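Glycoside hydrolase family 31 (Trueperella pyogenes, PDB 5I0F) probably hydrolyses cycloalternan, a cyclic glucan, through a covalent glycosyl-enzyme intermediate, as expected of a retaining glycoside hydrolase of family 31. Local coordinates at residues A[223-231]-A[265-276]; A[650-658]-A[670-678]. All coordinates share one frame; numbering follows the deposited sequence.

Interactions 1 and 2 follow each other along the chain and lie on the same side of the molecule's centre, their own centres about 19 Å apart. Interaction 1 (223-231 with 265-276) pairs two strands of a five-stranded sheet that precedes the catalytic barrel; interaction 2 (650-658 with 670-678) pairs the edge strand 651-652 with its neighbour 671-673 in the C-terminal domain. They touch where the helix opened by P273 meets the turn at F655 and Y656: P273 CG comes within 3.6 Å of F655 O, and T274 OG1 within 3.9 Å of Y656 CD1. Neither contributes a residue to the glycan pocket, lined by residues such as R516 and D532; each holds together its own sheet.

Interaction 1 (A[223-231]-A[265-276]); sequences GRAWGFHVE and RVNTWSGSPTDV
The amide of N267 is gripped at both ends. Its ND2 donates to E231 OE2 at 2.6 Å, nearly straight at 171° and onto the anti lone pair of the carboxylate, and also to H229 ND1 at 3.2 Å, reaching that nitrogen from well out of the ring plane. R265 meets OD1 side-on with NE and NH2, the NH2 bond being 2.9 Å long. With both ends bonded, the amide is fixed in its rotation, and an asparagine, donor and acceptor in one flat group, suits the place. CG stands anti to the carbonyl carbon (chi1 -59°), which brings the amide across to the neighbouring strand.

The two strands are antiparallel neighbours in a five-stranded mixed sheet, their axes crossing at 160°. A225, G227 and H229 form hydrogen-bonded pairs with G271, W269 and N267. The rim of the W269 indole meets H229 CB, 3.8 Å from CH2. G227 leaves room for V276, whose CG1 packs 3.8 Å from G227 CA, while V276 CG2 lies against A225 CB. Beyond G271, S272 and D275 form a capping box that starts the helix: D275 N donates to S272 OG, and S272 N returns a 2.9 Å bond to D275 OD2.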
# COMPACT_ATOMS: atom_id res chain seq x y z
N GLY A 223 19.92 -12.60 -20.66
CA GLY A 223 20.40 -11.52 -19.80
C GLY A 223 20.12 -10.09 -20.28
O GLY A 223 20.66 -9.14 -19.73
N ARG A 224 19.32 -9.92 -21.32
CA ARG A 224 18.99 -8.57 -21.77
C ARG A 224 17.61 -8.22 -21.27
O ARG A 224 16.78 -9.10 -21.05
CB ARG A 224 19.09 -8.47 -23.28
CG ARG A 224 20.46 -8.86 -23.85
CD ARG A 224 21.66 -8.27 -23.10
NE ARG A 224 21.82 -6.82 -23.28
CZ ARG A 224 22.72 -6.05 -22.65
NH1 ARG A 224 23.56 -6.56 -21.74
NH2 ARG A 224 22.77 -4.75 -22.92
N ALA A 225 17.40 -6.92 -21.08
CA ALA A 225 16.17 -6.41 -20.52
C ALA A 225 15.70 -5.19 -21.27
O ALA A 225 16.50 -4.44 -21.86
CB ALA A 225 16.36 -6.06 -19.05
N TRP A 226 14.39 -5.00 -21.22
CA TRP A 226 13.80 -3.72 -21.56
C TRP A 226 12.70 -3.40 -20.55
O TRP A 226 12.38 -4.23 -19.70
CB TRP A 226 13.27 -3.71 -23.00
CG TRP A 226 12.21 -4.70 -23.28
CD1 TRP A 226 12.38 -6.03 -23.55
CD2 TRP A 226 10.81 -4.44 -23.38
NE1 TRP A 226 11.16 -6.62 -23.79
CE2 TRP A 226 10.18 -5.67 -23.69
CE3 TRP A 226 10.01 -3.30 -23.21
CZ2 TRP A 226 8.79 -5.79 -23.83
CZ3 TRP A 226 8.63 -3.43 -23.36
CH2 TRP A 226 8.04 -4.65 -23.67
N GLY A 227 12.14 -2.22 -20.60
CA GLY A 227 11.09 -1.89 -19.63
C GLY A 227 10.24 -0.76 -20.13
O GLY A 227 10.58 -0.10 -21.12
N PHE A 228 9.13 -0.55 -19.43
CA PHE A 228 8.20 0.49 -19.81
C PHE A 228 7.55 1.10 -18.58
O PHE A 228 7.40 0.44 -17.56
CB PHE A 228 7.13 -0.05 -20.75
CG PHE A 228 6.30 -1.14 -20.15
CD1 PHE A 228 6.72 -2.48 -20.21
CD2 PHE A 228 5.06 -0.85 -19.58
CE1 PHE A 228 5.96 -3.48 -19.65
CE2 PHE A 228 4.29 -1.86 -19.02
CZ PHE A 228 4.74 -3.18 -19.05
N HIS A 229 7.15 2.36 -18.73
CA HIS A 229 6.52 3.11 -17.66
C HIS A 229 5.47 3.98 -18.30
O HIS A 229 5.81 4.87 -19.08
CB HIS A 229 7.55 3.93 -16.89
CG HIS A 229 6.97 5.01 -16.02
ND1 HIS A 229 7.52 6.27 -15.94
CD2 HIS A 229 5.89 5.02 -15.20
CE1 HIS A 229 6.82 7.00 -15.10
NE2 HIS A 229 5.83 6.27 -14.63
N VAL A 230 4.21 3.73 -17.98
CA VAL A 230 3.15 4.59 -18.47
C VAL A 230 3.20 5.82 -17.55
O VAL A 230 2.95 5.69 -16.36
CB VAL A 230 1.77 3.90 -18.43
CG1 VAL A 230 0.70 4.79 -19.07
CG2 VAL A 230 1.81 2.53 -19.11
N GLU A 231 3.54 6.98 -18.09
CA GLU A 231 3.77 8.18 -17.27
C GLU A 231 2.46 8.87 -16.93
O GLU A 231 2.05 9.84 -17.56
CB GLU A 231 4.78 9.16 -17.91
CG GLU A 231 5.41 10.08 -16.85
CD GLU A 231 6.53 10.96 -17.38
OE1 GLU A 231 6.45 12.19 -17.21
OE2 GLU A 231 7.48 10.46 -17.98
N ARG A 265 2.15 9.34 -22.66
CA ARG A 265 3.60 9.15 -22.72
C ARG A 265 3.94 7.82 -22.07
O ARG A 265 3.48 7.53 -20.96
CB ARG A 265 4.32 10.30 -22.01
CG ARG A 265 5.80 10.10 -21.73
CD ARG A 265 6.64 9.99 -22.98
NE ARG A 265 8.02 9.60 -22.65
CZ ARG A 265 8.99 9.38 -23.54
NH1 ARG A 265 8.77 9.52 -24.85
NH2 ARG A 265 10.20 9.03 -23.12
N VAL A 266 4.73 7.01 -22.78
CA VAL A 266 5.28 5.77 -22.24
C VAL A 266 6.79 5.84 -22.34
O VAL A 266 7.35 5.82 -23.44
CB VAL A 266 4.76 4.54 -23.02
CG1 VAL A 266 5.32 3.26 -22.41
CG2 VAL A 266 3.24 4.54 -23.03
N ASN A 267 7.47 5.92 -21.19
CA ASN A 267 8.92 5.87 -21.18
C ASN A 267 9.36 4.42 -21.38
O ASN A 267 8.67 3.48 -20.96
CB ASN A 267 9.49 6.39 -19.87
CG ASN A 267 9.08 7.83 -19.58
OD1 ASN A 267 9.35 8.74 -20.37
ND2 ASN A 267 8.43 8.04 -18.44
N THR A 268 10.49 4.24 -22.05
CA THR A 268 11.04 2.90 -22.31
C THR A 268 12.55 2.92 -22.24
O THR A 268 13.18 3.94 -22.50
CB THR A 268 10.62 2.32 -23.69
OG1 THR A 268 11.04 3.18 -24.76
CG2 THR A 268 9.12 2.11 -23.79
N TRP A 269 13.13 1.78 -21.88
CA TRP A 269 14.57 1.62 -21.75
C TRP A 269 14.95 0.23 -22.17
O TRP A 269 14.12 -0.68 -22.18
CB TRP A 269 15.04 1.82 -20.31
CG TRP A 269 14.56 3.10 -19.73
CD1 TRP A 269 15.17 4.30 -19.81
CD2 TRP A 269 13.35 3.30 -18.99
NE1 TRP A 269 14.42 5.26 -19.16
CE2 TRP A 269 13.29 4.67 -18.66
CE3 TRP A 269 12.30 2.46 -18.57
CZ2 TRP A 269 12.24 5.23 -17.94
CZ3 TRP A 269 11.24 3.01 -17.84
CH2 TRP A 269 11.23 4.38 -17.52
N SER A 270 16.21 0.08 -22.53
CA SER A 270 16.78 -1.23 -22.75
C SER A 270 18.27 -1.30 -22.41
O SER A 270 18.97 -0.28 -22.44
CB SER A 270 16.51 -1.67 -24.18
OG SER A 270 17.15 -0.80 -25.10
N GLY A 271 18.74 -2.51 -22.12
CA GLY A 271 20.13 -2.73 -21.71
C GLY A 271 20.17 -3.89 -20.75
O GLY A 271 19.46 -4.86 -20.94
N SER A 272 21.02 -3.80 -19.72
CA SER A 272 21.01 -4.77 -18.63
C SER A 272 19.76 -4.53 -17.76
O SER A 272 19.16 -3.45 -17.83
CB SER A 272 22.27 -4.60 -17.78
OG SER A 272 22.20 -3.38 -17.07
N PRO A 273 19.37 -5.51 -16.93
CA PRO A 273 18.27 -5.22 -15.99
C PRO A 273 18.49 -3.96 -15.12
O PRO A 273 17.57 -3.16 -14.91
CB PRO A 273 18.20 -6.49 -15.14
CG PRO A 273 18.70 -7.57 -16.06
CD PRO A 273 19.81 -6.92 -16.84
N THR A 274 19.73 -3.77 -14.69
CA THR A 274 20.12 -2.60 -13.91
C THR A 274 19.95 -1.28 -14.68
O THR A 274 19.44 -0.30 -14.12
CB THR A 274 21.54 -2.79 -13.35
OG1 THR A 274 21.53 -3.90 -12.44
CG2 THR A 274 22.00 -1.56 -12.60
N ASP A 275 20.34 -1.28 -15.96
CA ASP A 275 20.13 -0.12 -16.86
C ASP A 275 18.65 0.29 -16.88
O ASP A 275 18.31 1.47 -16.82
CB ASP A 275 20.57 -0.42 -18.31
CG ASP A 275 22.09 -0.59 -18.48
OD1 ASP A 275 22.87 -0.04 -17.68
OD2 ASP A 275 22.50 -1.29 -19.44
N VAL A 276 17.78 -0.70 -16.97
CA VAL A 276 16.33 -0.45 -17.07
C VAL A 276 15.78 0.17 -15.79
O VAL A 276 15.08 1.21 -15.82
CB VAL A 276 15.56 -1.73 -17.42
CG1 VAL A 276 14.05 -1.50 -17.34
CG2 VAL A 276 15.95 -2.20 -18.81
O HOH W 1 9.62 11.37 -19.75
O HOH W 2 0.96 9.92 -20.14

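Interaction 2 (A[650-658]-A[670-678]); sequences LMRAMFYDH and QYMLGDELL
In the C-terminal domain's beta sheet, the edge strand 651-652 pairs antiparallel with its neighbour 671-673. R652 and M672 make the hydrogen-bonded pair, N to O in both directions, and G674 N extends the pairing to L650 O at 2.9 Å. R652 then reaches past M672 to a salt-bridge network. Its chain runs straight until a bend at chi3 (-54°), which turns the guanidinium over G674, whose carbonyl carbon lies against one face. At the edge, NH1 donates to D675 OD1 at 2.7 Å and to D657 OD2 at 3.1 Å, both in the guanidinium plane. One nitrogen thus ties two carboxylates together, and its positive charge probably eases their mutual repulsion; K648 pairs with D657 as well.

On the other side of the strands, extended M651, its CG anti to the backbone N (chi1 -177°), lays CE over the face of the Y671 ring, 4.1 Å from the centroid, a CH-pi contact; SD, farther off at 4.9 Å, adds a Met-aromatic contact. Near M672, M654 is folded, bringing SD to L678 CD1 at 3.5 Å. A flexible methionine suits both places. Helix 537-551 packs through I548 on M651 and Y671, helix 617-646 lies against L650 and R652, and strand 677-679 flanks 671-673.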
# COMPACT_ATOMS: atom_id res chain seq x y z
N LEU A 650 18.48 -3.65 -2.71
CA LEU A 650 19.21 -4.33 -1.63
C LEU A 650 18.64 -5.73 -1.50
O LEU A 650 19.37 -6.70 -1.56
CB LEU A 650 19.11 -3.57 -0.32
CG LEU A 650 19.84 -4.15 0.89
CD1 LEU A 650 21.35 -4.13 0.67
CD2 LEU A 650 19.48 -3.35 2.13
N MET A 651 17.32 -5.83 -1.36
CA MET A 651 16.61 -7.11 -1.43
C MET A 651 16.30 -7.37 -2.89
O MET A 651 15.39 -6.77 -3.46
CB MET A 651 15.33 -7.07 -0.58
CG MET A 651 14.57 -8.37 -0.53
SD MET A 651 13.30 -8.28 0.75
CE MET A 651 12.67 -9.97 0.72
N ARG A 652 17.10 -8.26 -3.50
CA ARG A 652 17.39 -8.17 -4.93
C ARG A 652 17.03 -9.46 -5.64
O ARG A 652 17.63 -10.50 -5.38
CB ARG A 652 18.89 -7.84 -5.13
CG ARG A 652 19.36 -7.71 -6.57
CD ARG A 652 20.88 -7.51 -6.64
NE ARG A 652 21.28 -6.36 -5.81
CZ ARG A 652 22.53 -5.98 -5.59
NH1 ARG A 652 23.55 -6.62 -6.15
NH2 ARG A 652 22.77 -4.93 -4.81
N ALA A 653 16.07 -9.39 -6.56
CA ALA A 653 15.77 -10.55 -7.39
C ALA A 653 17.03 -11.05 -8.10
O ALA A 653 17.96 -10.29 -8.41
CB ALA A 653 14.71 -10.21 -8.40
N MET A 654 17.06 -12.34 -8.38
CA MET A 654 18.24 -13.00 -8.95
C MET A 654 18.61 -12.49 -10.34
O MET A 654 19.78 -12.52 -10.73
CB MET A 654 18.00 -14.49 -9.03
CG MET A 654 17.65 -15.12 -7.71
SD MET A 654 19.12 -15.48 -6.76
CE MET A 654 19.50 -17.02 -7.58
N PHE A 655 17.61 -12.02 -11.08
CA PHE A 655 17.83 -11.59 -12.46
C PHE A 655 18.72 -10.36 -12.58
O PHE A 655 19.25 -10.13 -13.65
CB PHE A 655 16.50 -11.41 -13.25
CG PHE A 655 15.69 -10.21 -12.86
CD1 PHE A 655 15.98 -8.96 -13.38
CD2 PHE A 655 14.59 -10.34 -12.03
CE1 PHE A 655 15.21 -7.86 -13.06
CE2 PHE A 655 13.83 -9.23 -11.68
CZ PHE A 655 14.13 -7.99 -12.20
N TYR A 656 18.89 -9.56 -11.51
CA TYR A 656 19.75 -8.38 -11.61
C TYR A 656 21.22 -8.75 -11.87
O TYR A 656 21.88 -8.09 -12.65
CB TYR A 656 19.62 -7.44 -10.38
CG TYR A 656 18.34 -6.67 -10.45
CD1 TYR A 656 18.19 -5.60 -11.32
CD2 TYR A 656 17.23 -7.06 -9.70
CE1 TYR A 656 16.98 -4.92 -11.42
CE2 TYR A 656 16.01 -6.39 -9.79
CZ TYR A 656 15.89 -5.33 -10.66
OH TYR A 656 14.68 -4.67 -10.75
N ASP A 657 21.70 -9.81 -11.23
CA ASP A 657 23.09 -10.22 -11.35
C ASP A 657 23.26 -11.53 -12.12
O ASP A 657 24.38 -11.84 -12.50
CB ASP A 657 23.73 -10.38 -9.95
CG ASP A 657 23.63 -9.11 -9.09
OD1 ASP A 657 23.86 -8.01 -9.63
OD2 ASP A 657 23.34 -9.22 -7.87
N HIS A 658 22.18 -12.30 -12.34
CA HIS A 658 22.26 -13.64 -12.96
C HIS A 658 21.21 -13.89 -14.04
O HIS A 658 20.80 -15.04 -14.24
CB HIS A 658 22.18 -14.73 -11.87
CG HIS A 658 23.15 -14.54 -10.75
ND1 HIS A 658 22.79 -14.00 -9.54
CD2 HIS A 658 24.49 -14.75 -10.69
CE1 HIS A 658 23.86 -13.92 -8.76
NE2 HIS A 658 24.90 -14.36 -9.44
N GLN A 670 14.12 -17.19 -3.54
CA GLN A 670 15.50 -16.85 -3.13
C GLN A 670 15.82 -15.49 -3.69
O GLN A 670 15.25 -15.07 -4.69
CB GLN A 670 16.60 -17.86 -3.51
CG GLN A 670 16.28 -18.90 -4.55
CD GLN A 670 17.44 -19.86 -4.84
OE1 GLN A 670 17.36 -21.04 -4.55
NE2 GLN A 670 18.48 -19.35 -5.49
N TYR A 671 16.75 -14.82 -3.03
CA TYR A 671 17.13 -13.49 -3.43
C TYR A 671 18.52 -13.16 -2.91
O TYR A 671 19.00 -13.78 -1.97
CB TYR A 671 16.10 -12.47 -2.89
CG TYR A 671 16.00 -12.41 -1.38
CD1 TYR A 671 15.15 -13.27 -0.67
CD2 TYR A 671 16.77 -11.49 -0.66
CE1 TYR A 671 15.07 -13.22 0.71
CE2 TYR A 671 16.68 -11.41 0.72
CZ TYR A 671 15.83 -12.27 1.40
OH TYR A 671 15.77 -12.23 2.78
N MET A 672 19.12 -12.15 -3.52
CA MET A 672 20.38 -11.62 -3.06
C MET A 672 20.09 -10.52 -2.04
O MET A 672 19.14 -9.72 -2.20
CB MET A 672 21.21 -11.08 -4.24
CG MET A 672 21.56 -12.11 -5.31
SD MET A 672 22.60 -13.45 -4.69
CE MET A 672 24.08 -12.57 -4.17
N LEU A 673 20.90 -10.48 -0.98
CA LEU A 673 20.90 -9.36 -0.06
C LEU A 673 22.19 -8.64 -0.35
O LEU A 673 23.25 -9.09 0.08
CB LEU A 673 20.86 -9.81 1.40
CG LEU A 673 20.75 -8.66 2.41
CD1 LEU A 673 19.41 -7.96 2.29
CD2 LEU A 673 20.95 -9.17 3.82
N GLY A 674 22.11 -7.54 -1.10
CA GLY A 674 23.31 -6.91 -1.65
C GLY A 674 24.03 -7.79 -2.66
O GLY A 674 23.46 -8.73 -3.20
N ASP A 675 25.29 -7.48 -2.92
CA ASP A 675 26.09 -8.20 -3.92
C ASP A 675 26.52 -9.58 -3.49
O ASP A 675 26.77 -10.41 -4.35
CB ASP A 675 27.38 -7.45 -4.24
CG ASP A 675 27.17 -6.17 -5.00
OD1 ASP A 675 26.07 -5.85 -5.46
OD2 ASP A 675 28.19 -5.47 -5.19
N GLU A 676 26.68 -9.82 -2.19
CA GLU A 676 27.49 -10.96 -1.75
C GLU A 676 26.73 -12.15 -1.14
O GLU A 676 27.26 -13.27 -1.14
CB GLU A 676 28.56 -10.49 -0.75
CG GLU A 676 29.43 -9.33 -1.24
CD GLU A 676 30.21 -9.64 -2.52
OE1 GLU A 676 30.55 -10.82 -2.78
OE2 GLU A 676 30.49 -8.70 -3.30
N LEU A 677 25.52 -11.93 -0.66
CA LEU A 677 24.78 -12.96 0.08
C LEU A 677 23.56 -13.42 -0.67
O LEU A 677 22.73 -12.60 -1.09
CB LEU A 677 24.38 -12.44 1.46
CG LEU A 677 25.50 -12.01 2.41
CD1 LEU A 677 24.89 -11.55 3.71
CD2 LEU A 677 26.52 -13.12 2.63
N LEU A 678 23.44 -14.74 -0.84
CA LEU A 678 22.26 -15.36 -1.42
C LEU A 678 21.42 -15.95 -0.27
O LEU A 678 21.93 -16.78 0.49
CB LEU A 678 22.68 -16.47 -2.40
CG LEU A 678 21.55 -17.26 -3.10
CD1 LEU A 678 20.51 -16.33 -3.66
CD2 LEU A 678 22.11 -18.13 -4.21
O HOH W 3 25.83 -10.50 -6.99